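Local coordinates for uncharacterized protein (Aeromonas hydrophila J-1, PDB 6R1J), which is the AhlC component of AHL, the tripartite alpha-pore-forming toxin of this bacterium, at residues A[30-41]-A[200-211]. The protein carries 3 engineered substitutions. Sequence-based numbering, arbitrary orientation.
Sequences AVNIQQNVGEVV and FLGQTTAFSQQF
Val-37 lays its CG1 methyl on the centre of the Phe-207 ring, a CH-pi contact in which the carbon stands 3.7 Å from the centroid and 9° off the ring normal. It shows how two helical segments whose axes approach to 11.7 Å can still pack closely when aromatic rings span the gap. With CG anti to the backbone N (chi1 -177°), Phe-207 reaches toward segment 30-41 and meets Val-40 CG1 at its edge, in plane, 4.0 Å from CZ. The other methyl of Val-40, CG2, turns to Phe-211 CE2.

Two turns back along the helix, Phe-200 covers Ala-30, whose CB lies 3.6 Å from CE2, while Ile-33 CD1 and Gln-34 CG line the ring's rim. Thr-204 CG2 sits over one face of this ring, offset toward its rim, and also touches Ile-33 CG2 at 3.6 Å, so a pair of methyls lies between Phe-200 and Phe-207. Thr-204 OG1 is hydrogen-bonded to Asn-117.

The packing is looser at Val-41, whose CG2 comes only within 4.5 Å of Phe-207 CE2, and the flanks carrying Glu-39 and Thr-205 are exposed. Segments 30-41 and 200-211 run in the same general direction, 37° apart, within an all-helical bundle: helix 78-157 borders Ile-33 and Asn-36, whereas helix 5-21 places Met-13 against Phe-207 and Phe-211.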
# COMPACT_ATOMS: atom_id res chain seq x y z
N ALA A 30 -2.24 -4.54 19.55
CA ALA A 30 -3.52 -4.56 18.80
C ALA A 30 -4.67 -4.51 19.81
O ALA A 30 -5.62 -3.73 19.65
CB ALA A 30 -3.61 -5.77 17.93
N VAL A 31 -4.57 -5.30 20.88
CA VAL A 31 -5.57 -5.27 21.97
C VAL A 31 -5.57 -3.89 22.63
O VAL A 31 -6.65 -3.41 22.98
CB VAL A 31 -5.35 -6.41 22.97
CG1 VAL A 31 -6.36 -6.33 24.10
CG2 VAL A 31 -5.46 -7.75 22.29
N ASN A 32 -4.41 -3.24 22.81
CA ASN A 32 -4.33 -1.87 23.34
C ASN A 32 -5.20 -0.92 22.51
O ASN A 32 -5.98 -0.17 23.08
CB ASN A 32 -2.90 -1.35 23.35
CG ASN A 32 -2.00 -2.04 24.36
OD1 ASN A 32 -2.46 -2.89 25.14
ND2 ASN A 32 -0.72 -1.73 24.30
N ILE A 33 -5.11 -0.99 21.18
CA ILE A 33 -5.87 -0.09 20.26
C ILE A 33 -7.35 -0.45 20.34
O ILE A 33 -8.19 0.48 20.33
CB ILE A 33 -5.33 -0.22 18.82
CG1 ILE A 33 -3.89 0.24 18.76
CG2 ILE A 33 -6.20 0.54 17.84
CD1 ILE A 33 -3.17 -0.08 17.46
N GLN A 34 -7.67 -1.74 20.31
CA GLN A 34 -9.08 -2.23 20.36
C GLN A 34 -9.75 -1.64 21.61
O GLN A 34 -10.92 -1.16 21.52
CB GLN A 34 -9.17 -3.76 20.39
CG GLN A 34 -8.84 -4.43 19.05
CD GLN A 34 -9.03 -5.93 19.06
OE1 GLN A 34 -8.69 -6.58 20.04
NE2 GLN A 34 -9.58 -6.51 17.99
N GLN A 35 -9.06 -1.65 22.73
CA GLN A 35 -9.65 -1.14 24.00
C GLN A 35 -9.79 0.38 23.89
O GLN A 35 -10.80 0.90 24.33
CB GLN A 35 -8.78 -1.55 25.18
CG GLN A 35 -8.87 -3.05 25.44
CD GLN A 35 -10.24 -3.41 25.96
OE1 GLN A 35 -10.74 -2.79 26.90
NE2 GLN A 35 -10.84 -4.40 25.32
N ASN A 36 -8.75 1.06 23.45
CA ASN A 36 -8.71 2.53 23.26
C ASN A 36 -9.87 2.97 22.36
O ASN A 36 -10.65 3.81 22.78
CB ASN A 36 -7.35 2.94 22.69
CG ASN A 36 -7.14 4.42 22.57
OD1 ASN A 36 -8.07 5.20 22.76
ND2 ASN A 36 -5.89 4.81 22.34
N VAL A 37 -9.99 2.41 21.15
CA VAL A 37 -11.05 2.86 20.20
C VAL A 37 -12.42 2.54 20.78
O VAL A 37 -13.36 3.31 20.53
CB VAL A 37 -10.88 2.30 18.78
CG1 VAL A 37 -9.57 2.78 18.20
CG2 VAL A 37 -11.05 0.81 18.66
N GLY A 38 -12.58 1.42 21.47
CA GLY A 38 -13.85 1.13 22.14
C GLY A 38 -14.24 2.25 23.09
O GLY A 38 -15.43 2.65 23.06
N GLU A 39 -13.29 2.72 23.90
CA GLU A 39 -13.50 3.81 24.89
C GLU A 39 -13.74 5.13 24.15
O GLU A 39 -14.47 5.97 24.66
CB GLU A 39 -12.28 4.00 25.79
CG GLU A 39 -12.00 2.84 26.74
CD GLU A 39 -10.58 2.82 27.29
OE1 GLU A 39 -9.73 3.66 26.87
OE2 GLU A 39 -10.29 1.94 28.15
N VAL A 40 -13.08 5.37 23.02
CA VAL A 40 -13.29 6.62 22.23
C VAL A 40 -14.73 6.65 21.74
O VAL A 40 -15.37 7.69 21.88
CB VAL A 40 -12.29 6.74 21.07
CG1 VAL A 40 -12.65 7.85 20.11
CG2 VAL A 40 -10.91 7.00 21.60
N VAL A 41 -15.22 5.55 21.19
CA VAL A 41 -16.58 5.46 20.60
C VAL A 41 -17.62 5.54 21.73
O VAL A 41 -18.61 6.30 21.55
CB VAL A 41 -16.73 4.21 19.72
CG1 VAL A 41 -18.18 3.93 19.39
CG2 VAL A 41 -15.88 4.37 18.47
N PHE A 200 -5.27 -5.17 9.84
CA PHE A 200 -5.60 -4.48 11.11
C PHE A 200 -4.99 -3.08 11.14
O PHE A 200 -5.64 -2.09 11.50
CB PHE A 200 -5.11 -5.32 12.30
CG PHE A 200 -5.41 -4.67 13.60
CD1 PHE A 200 -6.64 -4.88 14.22
CD2 PHE A 200 -4.45 -3.92 14.27
CE1 PHE A 200 -6.90 -4.29 15.46
CE2 PHE A 200 -4.72 -3.35 15.51
CZ PHE A 200 -5.94 -3.54 16.10
N LEU A 201 -3.71 -2.97 10.82
CA LEU A 201 -3.03 -1.65 10.79
C LEU A 201 -3.69 -0.70 9.76
O LEU A 201 -3.76 0.47 10.04
CB LEU A 201 -1.55 -1.86 10.46
CG LEU A 201 -0.69 -2.19 11.68
CD1 LEU A 201 0.68 -2.71 11.26
CD2 LEU A 201 -0.55 -0.96 12.56
N GLY A 202 -4.13 -1.20 8.62
CA GLY A 202 -4.91 -0.40 7.64
C GLY A 202 -6.15 0.20 8.30
O GLY A 202 -6.41 1.40 8.13
N GLN A 203 -6.84 -0.56 9.14
CA GLN A 203 -8.06 -0.06 9.81
C GLN A 203 -7.68 0.90 10.92
O GLN A 203 -8.35 1.92 11.05
CB GLN A 203 -8.91 -1.21 10.32
CG GLN A 203 -9.49 -2.02 9.19
CD GLN A 203 -10.35 -1.14 8.33
OE1 GLN A 203 -11.31 -0.54 8.82
NE2 GLN A 203 -9.99 -1.05 7.07
N THR A 204 -6.60 0.63 11.68
CA THR A 204 -6.23 1.54 12.77
C THR A 204 -5.64 2.82 12.16
O THR A 204 -5.85 3.87 12.76
CB THR A 204 -5.33 0.91 13.84
OG1 THR A 204 -4.06 0.61 13.33
CG2 THR A 204 -5.87 -0.40 14.35
N THR A 205 -4.98 2.76 11.02
CA THR A 205 -4.44 3.99 10.38
C THR A 205 -5.65 4.84 9.93
O THR A 205 -5.61 6.06 10.08
CB THR A 205 -3.51 3.67 9.20
OG1 THR A 205 -2.43 2.90 9.73
CG2 THR A 205 -2.99 4.92 8.51
N ALA A 206 -6.68 4.20 9.41
CA ALA A 206 -7.87 4.93 8.89
C ALA A 206 -8.57 5.57 10.08
O ALA A 206 -8.99 6.72 10.01
CB ALA A 206 -8.73 3.99 8.11
N PHE A 207 -8.66 4.86 11.20
CA PHE A 207 -9.33 5.38 12.42
C PHE A 207 -8.61 6.64 12.88
O PHE A 207 -9.20 7.67 13.14
CB PHE A 207 -9.40 4.33 13.52
CG PHE A 207 -10.14 4.82 14.74
CD1 PHE A 207 -9.53 5.67 15.63
CD2 PHE A 207 -11.46 4.44 14.96
CE1 PHE A 207 -10.22 6.15 16.74
CE2 PHE A 207 -12.13 4.90 16.07
CZ PHE A 207 -11.52 5.75 16.96
N SER A 208 -7.30 6.55 12.94
CA SER A 208 -6.41 7.65 13.34
C SER A 208 -6.46 8.84 12.34
O SER A 208 -6.38 9.96 12.80
CB SER A 208 -5.02 7.10 13.50
OG SER A 208 -4.13 8.14 13.86
N GLN A 209 -6.54 8.60 11.04
CA GLN A 209 -6.71 9.70 10.04
C GLN A 209 -8.05 10.42 10.34
O GLN A 209 -8.04 11.63 10.44
CB GLN A 209 -6.61 9.13 8.62
CG GLN A 209 -6.69 10.16 7.48
CD GLN A 209 -8.13 10.51 7.11
OE1 GLN A 209 -9.02 9.66 7.09
NE2 GLN A 209 -8.37 11.78 6.88
N GLN A 210 -9.16 9.71 10.49
CA GLN A 210 -10.48 10.32 10.82
C GLN A 210 -10.40 11.00 12.19
O GLN A 210 -10.90 12.15 12.34
CB GLN A 210 -11.56 9.25 10.78
CG GLN A 210 -11.73 8.63 9.41
CD GLN A 210 -12.44 9.54 8.43
OE1 GLN A 210 -13.17 10.44 8.85
NE2 GLN A 210 -12.20 9.30 7.15
N PHE A 211 -9.74 10.38 13.16
CA PHE A 211 -9.59 11.00 14.50
C PHE A 211 -8.82 12.32 14.31
O PHE A 211 -9.12 13.34 14.96
CB PHE A 211 -8.83 10.07 15.45
CG PHE A 211 -9.11 10.24 16.92
CD1 PHE A 211 -9.77 11.34 17.44
CD2 PHE A 211 -8.67 9.27 17.82
CE1 PHE A 211 -10.08 11.44 18.80
CE2 PHE A 211 -8.90 9.41 19.19
CZ PHE A 211 -9.61 10.48 19.67